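Local coordinates for hypothetical protein Atu2327 (Agrobacterium tumefaciens, PDB 2O8I) that probably decarboxylates 2-oxo-4-hydroxy-4-carboxy-5-ureidoimidazoline to allantoin in the last step of the conversion of urate to allantoin, at residues G13-S18 against L57-A62; R61-L66 against P114-V119. All coordinates share one frame; numbering follows the deposited sequence.

Interaction 1 (G13-S18 against L57-A62)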
loop_
_atom_site.group_PDB
_atom_site.type_symbol
_atom_site.label_atom_id
_atom_site.label_comp_id
_atom_site.label_asym_id
_atom_site.label_seq_id
_atom_site.Cartn_x
_atom_site.Cartn_y
_atom_site.Cartn_z
ATOM N N GLY A 13 -7.460 6.570 -4.469
ATOM C CA GLY A 13 -6.203 5.904 -4.185
ATOM C C GLY A 13 -5.362 5.549 -5.403
ATOM O O GLY A 13 -4.274 4.992 -5.264
ATOM N N VAL A 14 -5.844 5.810 -6.604
ATOM C CA VAL A 14 -5.115 5.343 -7.779
ATOM C C VAL A 14 -3.756 6.067 -7.843
ATOM O O VAL A 14 -2.737 5.503 -8.248
ATOM C CB VAL A 14 -5.969 5.542 -9.096
ATOM C CG1 VAL A 14 -5.116 5.423 -10.360
ATOM C CG2 VAL A 14 -7.128 4.561 -9.124
ATOM N N PHE A 15 -3.767 7.335 -7.486
ATOM C CA PHE A 15 -2.566 8.055 -7.156
ATOM C C PHE A 15 -2.591 8.001 -5.645
ATOM O O PHE A 15 -3.455 8.571 -4.987
ATOM C CB PHE A 15 -2.615 9.507 -7.698
ATOM C CG PHE A 15 -2.478 9.588 -9.192
ATOM C CD1 PHE A 15 -3.535 9.272 -10.023
ATOM C CD2 PHE A 15 -1.292 9.915 -9.769
ATOM C CE1 PHE A 15 -3.419 9.315 -11.442
ATOM C CE2 PHE A 15 -1.147 9.956 -11.162
ATOM C CZ PHE A 15 -2.231 9.658 -11.995
ATOM N N GLU A 16 -1.638 7.269 -5.106
ATOM C CA GLU A 16 -1.616 6.926 -3.726
ATOM C C GLU A 16 -1.746 8.145 -2.815
ATOM O O GLU A 16 -1.103 9.144 -3.054
ATOM C CB GLU A 16 -0.329 6.159 -3.452
ATOM C CG GLU A 16 -0.409 5.419 -2.169
ATOM C CD GLU A 16 -0.861 4.005 -2.366
ATOM O OE1 GLU A 16 -0.869 3.527 -3.498
ATOM O OE2 GLU A 16 -1.166 3.352 -1.389
ATOM N N HIS A 17 -2.596 8.054 -1.786
ATOM C CA HIS A 17 -2.823 9.145 -0.845
ATOM C C HIS A 17 -3.088 10.484 -1.539
ATOM O O HIS A 17 -2.929 11.554 -0.913
ATOM C CB HIS A 17 -1.676 9.270 0.177
ATOM C CG HIS A 17 -1.443 8.016 0.976
ATOM N ND1 HIS A 17 -0.374 7.186 0.743
ATOM C CD2 HIS A 17 -2.165 7.425 1.960
ATOM C CE1 HIS A 17 -0.440 6.138 1.549
ATOM N NE2 HIS A 17 -1.519 6.255 2.297
ATOM N N SER A 18 -3.542 10.458 -2.800
ATOM C CA SER A 18 -3.804 11.715 -3.515
ATOM C C SER A 18 -5.287 11.923 -4.003
ATOM O O SER A 18 -5.560 12.119 -5.213
ATOM C CB SER A 18 -2.754 11.865 -4.605
ATOM O OG SER A 18 -1.484 11.657 -4.017
ATOM N N LEU A 57 5.111 16.873 -6.719
ATOM C CA LEU A 57 6.170 16.426 -5.804
ATOM C C LEU A 57 5.572 15.713 -4.584
ATOM O O LEU A 57 6.134 14.695 -4.104
ATOM C CB LEU A 57 7.075 17.579 -5.374
ATOM C CG LEU A 57 8.260 17.173 -4.487
ATOM C CD1 LEU A 57 9.252 16.289 -5.257
ATOM C CD2 LEU A 57 8.982 18.414 -3.919
ATOM N N GLY A 58 4.427 16.225 -4.107
ATOM C CA GLY A 58 3.668 15.575 -3.028
ATOM C C GLY A 58 3.196 14.166 -3.395
ATOM O O GLY A 58 3.163 13.263 -2.558
ATOM N N VAL A 59 2.852 13.958 -4.658
ATOM C CA VAL A 59 2.336 12.665 -5.089
ATOM C C VAL A 59 3.471 11.678 -5.069
ATOM O O VAL A 59 3.296 10.550 -4.618
ATOM C CB VAL A 59 1.718 12.744 -6.507
ATOM C CG1 VAL A 59 1.472 11.370 -7.094
ATOM C CG2 VAL A 59 0.440 13.621 -6.505
ATOM N N LEU A 60 4.637 12.103 -5.544
ATOM C CA LEU A 60 5.814 11.225 -5.582
ATOM C C LEU A 60 6.177 10.793 -4.186
ATOM O O LEU A 60 6.463 9.628 -3.939
ATOM C CB LEU A 60 6.993 11.961 -6.191
ATOM C CG LEU A 60 7.300 11.834 -7.688
ATOM C CD1 LEU A 60 6.122 11.564 -8.551
ATOM C CD2 LEU A 60 8.026 13.063 -8.162
ATOM N N ARG A 61 6.161 11.754 -3.272
ATOM C CA ARG A 61 6.562 11.498 -1.919
ATOM C C ARG A 61 5.586 10.609 -1.174
ATOM O O ARG A 61 5.975 9.954 -0.239
ATOM C CB ARG A 61 6.757 12.822 -1.180
ATOM C CG ARG A 61 7.971 13.583 -1.666
ATOM C CD ARG A 61 8.223 14.798 -0.833
ATOM N NE ARG A 61 9.601 15.258 -1.009
ATOM C CZ ARG A 61 10.013 16.517 -0.828
ATOM N NH1 ARG A 61 9.142 17.442 -0.475
ATOM N NH2 ARG A 61 11.293 16.846 -1.019
ATOM N N ALA A 62 4.323 10.588 -1.579
ATOM C CA ALA A 62 3.309 9.773 -0.885
ATOM C C ALA A 62 3.326 8.330 -1.400
ATOM O O ALA A 62 2.828 7.420 -0.738
ATOM C CB ALA A 62 1.906 10.384 -1.056
#

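Interaction 2 (R61-L66 against P114-V119)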
loop_
_atom_site.group_PDB
_atom_site.type_symbol
_atom_site.label_atom_id
_atom_site.label_comp_id
_atom_site.label_asym_id
_atom_site.label_seq_id
_atom_site.Cartn_x
_atom_site.Cartn_y
_atom_site.Cartn_z
ATOM N N ARG A 61 6.161 11.754 -3.272
ATOM C CA ARG A 61 6.562 11.498 -1.919
ATOM C C ARG A 61 5.586 10.609 -1.174
ATOM O O ARG A 61 5.975 9.954 -0.239
ATOM C CB ARG A 61 6.757 12.822 -1.180
ATOM C CG ARG A 61 7.971 13.583 -1.666
ATOM C CD ARG A 61 8.223 14.798 -0.833
ATOM N NE ARG A 61 9.601 15.258 -1.009
ATOM C CZ ARG A 61 10.013 16.517 -0.828
ATOM N NH1 ARG A 61 9.142 17.442 -0.475
ATOM N NH2 ARG A 61 11.293 16.846 -1.019
ATOM N N ALA A 62 4.323 10.588 -1.579
ATOM C CA ALA A 62 3.309 9.773 -0.885
ATOM C C ALA A 62 3.326 8.330 -1.400
ATOM O O ALA A 62 2.828 7.420 -0.738
ATOM C CB ALA A 62 1.906 10.384 -1.056
ATOM N N HIS A 63 3.889 8.129 -2.588
ATOM C CA HIS A 63 3.905 6.826 -3.197
ATOM C C HIS A 63 4.679 5.766 -2.372
ATOM O O HIS A 63 5.735 6.048 -1.808
ATOM C CB HIS A 63 4.471 6.945 -4.592
ATOM C CG HIS A 63 4.140 5.789 -5.460
ATOM N ND1 HIS A 63 3.065 5.795 -6.316
ATOM C CD2 HIS A 63 4.717 4.571 -5.586
ATOM C CE1 HIS A 63 3.006 4.640 -6.958
ATOM N NE2 HIS A 63 4.002 3.883 -6.541
ATOM N N PRO A 64 4.120 4.551 -2.243
ATOM C CA PRO A 64 4.837 3.548 -1.452
ATOM C C PRO A 64 6.131 3.080 -2.109
ATOM O O PRO A 64 6.244 3.056 -3.360
ATOM C CB PRO A 64 3.854 2.372 -1.379
ATOM C CG PRO A 64 2.907 2.578 -2.494
ATOM C CD PRO A 64 2.809 4.059 -2.719
ATOM N N ASP A 65 7.092 2.715 -1.263
ATOM C CA ASP A 65 8.328 2.125 -1.745
ATOM C C ASP A 65 8.128 0.654 -2.141
ATOM O O ASP A 65 7.137 -0.002 -1.781
ATOM C CB ASP A 65 9.464 2.301 -0.731
ATOM C CG ASP A 65 9.149 1.692 0.611
ATOM O OD1 ASP A 65 8.286 0.816 0.748
ATOM O OD2 ASP A 65 9.795 2.079 1.572
ATOM N N LEU A 66 9.074 0.163 -2.915
ATOM C CA LEU A 66 9.019 -1.165 -3.418
ATOM C C LEU A 66 8.804 -2.264 -2.338
ATOM O O LEU A 66 7.911 -3.114 -2.451
ATOM C CB LEU A 66 10.301 -1.366 -4.188
ATOM C CG LEU A 66 10.263 -2.487 -5.193
ATOM C CD1 LEU A 66 8.945 -2.553 -5.859
ATOM C CD2 LEU A 66 11.336 -2.135 -6.160
ATOM N N PRO A 114 10.611 8.383 -2.778
ATOM C CA PRO A 114 10.976 6.981 -2.969
ATOM C C PRO A 114 11.321 6.626 -4.405
ATOM O O PRO A 114 11.017 7.396 -5.335
ATOM C CB PRO A 114 9.708 6.233 -2.583
ATOM C CG PRO A 114 8.947 7.198 -1.733
ATOM C CD PRO A 114 9.202 8.511 -2.398
ATOM N N PHE A 115 11.937 5.458 -4.581
ATOM C CA PHE A 115 12.215 4.911 -5.888
ATOM C C PHE A 115 10.911 4.318 -6.406
ATOM O O PHE A 115 10.342 3.387 -5.824
ATOM C CB PHE A 115 13.294 3.848 -5.767
ATOM C CG PHE A 115 13.645 3.196 -7.065
ATOM C CD1 PHE A 115 14.213 3.930 -8.090
ATOM C CD2 PHE A 115 13.417 1.819 -7.252
ATOM C CE1 PHE A 115 14.531 3.336 -9.309
ATOM C CE2 PHE A 115 13.759 1.192 -8.460
ATOM C CZ PHE A 115 14.299 1.962 -9.512
ATOM N N ILE A 116 10.404 4.897 -7.483
ATOM C CA ILE A 116 9.101 4.532 -7.981
ATOM C C ILE A 116 9.292 3.842 -9.339
ATOM O O ILE A 116 9.983 4.363 -10.261
ATOM C CB ILE A 116 8.250 5.765 -8.149
ATOM C CG1 ILE A 116 7.966 6.407 -6.797
ATOM C CG2 ILE A 116 6.939 5.434 -8.905
ATOM C CD1 ILE A 116 7.413 7.864 -6.931
ATOM N N ILE A 117 8.703 2.654 -9.453
ATOM C CA ILE A 117 8.866 1.895 -10.668
ATOM C C ILE A 117 7.681 0.960 -10.881
ATOM O O ILE A 117 7.277 0.264 -9.960
ATOM C CB ILE A 117 10.240 1.143 -10.681
ATOM C CG1 ILE A 117 10.499 0.571 -12.081
ATOM C CG2 ILE A 117 10.373 0.124 -9.518
ATOM C CD1 ILE A 117 11.778 -0.206 -12.159
ATOM N N ALA A 118 7.090 0.996 -12.078
ATOM C CA ALA A 118 6.081 0.008 -12.464
ATOM C C ALA A 118 6.796 -1.335 -12.611
ATOM O O ALA A 118 7.853 -1.430 -13.238
ATOM C CB ALA A 118 5.433 0.387 -13.752
ATOM N N VAL A 119 6.190 -2.367 -12.056
ATOM C CA VAL A 119 6.880 -3.597 -11.777
ATOM C C VAL A 119 6.234 -4.808 -12.493
ATOM O O VAL A 119 6.831 -5.898 -12.524
ATOM C CB VAL A 119 6.911 -3.725 -10.228
ATOM C CG1 VAL A 119 6.462 -5.082 -9.729
ATOM C CG2 VAL A 119 8.226 -3.218 -9.663
HETATM O O HOH W 1 8.007 2.167 -5.373
HETATM O O HOH W 2 11.360 2.024 -3.831
#

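Interaction 1 (G13-S18 against L57-A62)
V59 lies against the loop with both of its methyl groups, CG1 meeting the edge of the F15 ring and CG2 meeting the hydroxymethyl group of S18. CG1 stands anti to the backbone N (chi1 167°), and this turns the two branches toward different neighbours. V59 CG1 is 4.1 Å from F15 CD2, close to the plane of the ring, so this is a contact at the edge. The F15 ring also meets that of F48 and packs on V150 and A154 of helix 139-161, while V59 itself reaches F20 and F48.

On the loop side, F15 to S18 form a type II beta turn, closed by the bond from S18 N to F15 O (2.9 Å). S18 OG turns back to donate to E16 O at 2.7 Å, approaching from above the carbonyl plane with a C=O to donor angle of 139°. The same hydroxyl oxygen lies 3.7 Å from V59 CG2, so the methyl rests on a group whose hydrogen bond is made inside the turn. Further along the helix, A62 CB touches E16 O at 3.8 Å and H17 CB at 3.9 Å. The E16 carboxylate leads away from the helix to a salt bridge with R157. The H17 ring meets H17 of the second subunit, placing this end of the contact at the dimer interface.

The turn thus meets V59 and A62 with carbon from F15 and H17 and with two oxygens already joined to each other, S18 OG and E16 O, so the contact as modelled is mostly van der Waals packing.

Interaction 2 (R61-L66 against P114-V119)
F115 O is held by two waters, each donating to it, at 2.7 Å from water 1 and 2.6 Å from water 2. Water 1 also donates to P64 O, and water 2 accepts from L66 N at 3.1 Å, so paired bridges carry the loop onto the start of helix 66-74 and the residues just before it. D65 is the N-cap of that helix, its OD1 taking the N-H of G68.

Beside the waters, I116 lies across the imidazole of H63. Its CG2 sits over one ring face in a CH-pi contact, 4.2 Å from the centroid and 18° off the ring normal; P64 CD covers the opposite face, toward the rim. H63 CG is anti to the backbone N (chi1 -161°), which brings the ring under I116, while NE2 bonds to K69 NZ.

The sequence HPDL in 63-66 and the FPFIIAV run that includes 114-119 match the signatures of the OHCU decarboxylase family, whose all-helical fold probably brings them together around the substrate pocket, as in relatives.

L66 forks between two side chains, CD1 reaching V119 CG2 at 3.9 Å and CD2 reaching I117 CG2. P114 sets CD against the helix end, 4.0 Å from R61 CA, and CG against H63 O.

From the N terminus, the turn after helix 4-11 comes first, and interaction 1 closes a largely helical excursion by bringing 13-18 to helix 53-62. Interaction 2 starts where interaction 1 ends, sharing R61 and A62, and closes a second loop through helices 66-74 and 94-111 to reach 114-119. The two loops follow one another, overlapping by those residues, and neither nests in nor crosses the other. Their centres are about 10 Å apart, and they touch directly: E16 CG packs on P64 CD, and L60 O lies against P114 CD and I116 CD1. Helix 53-62 and its exit thus join the N-terminal turn to the loop before helix 124-135.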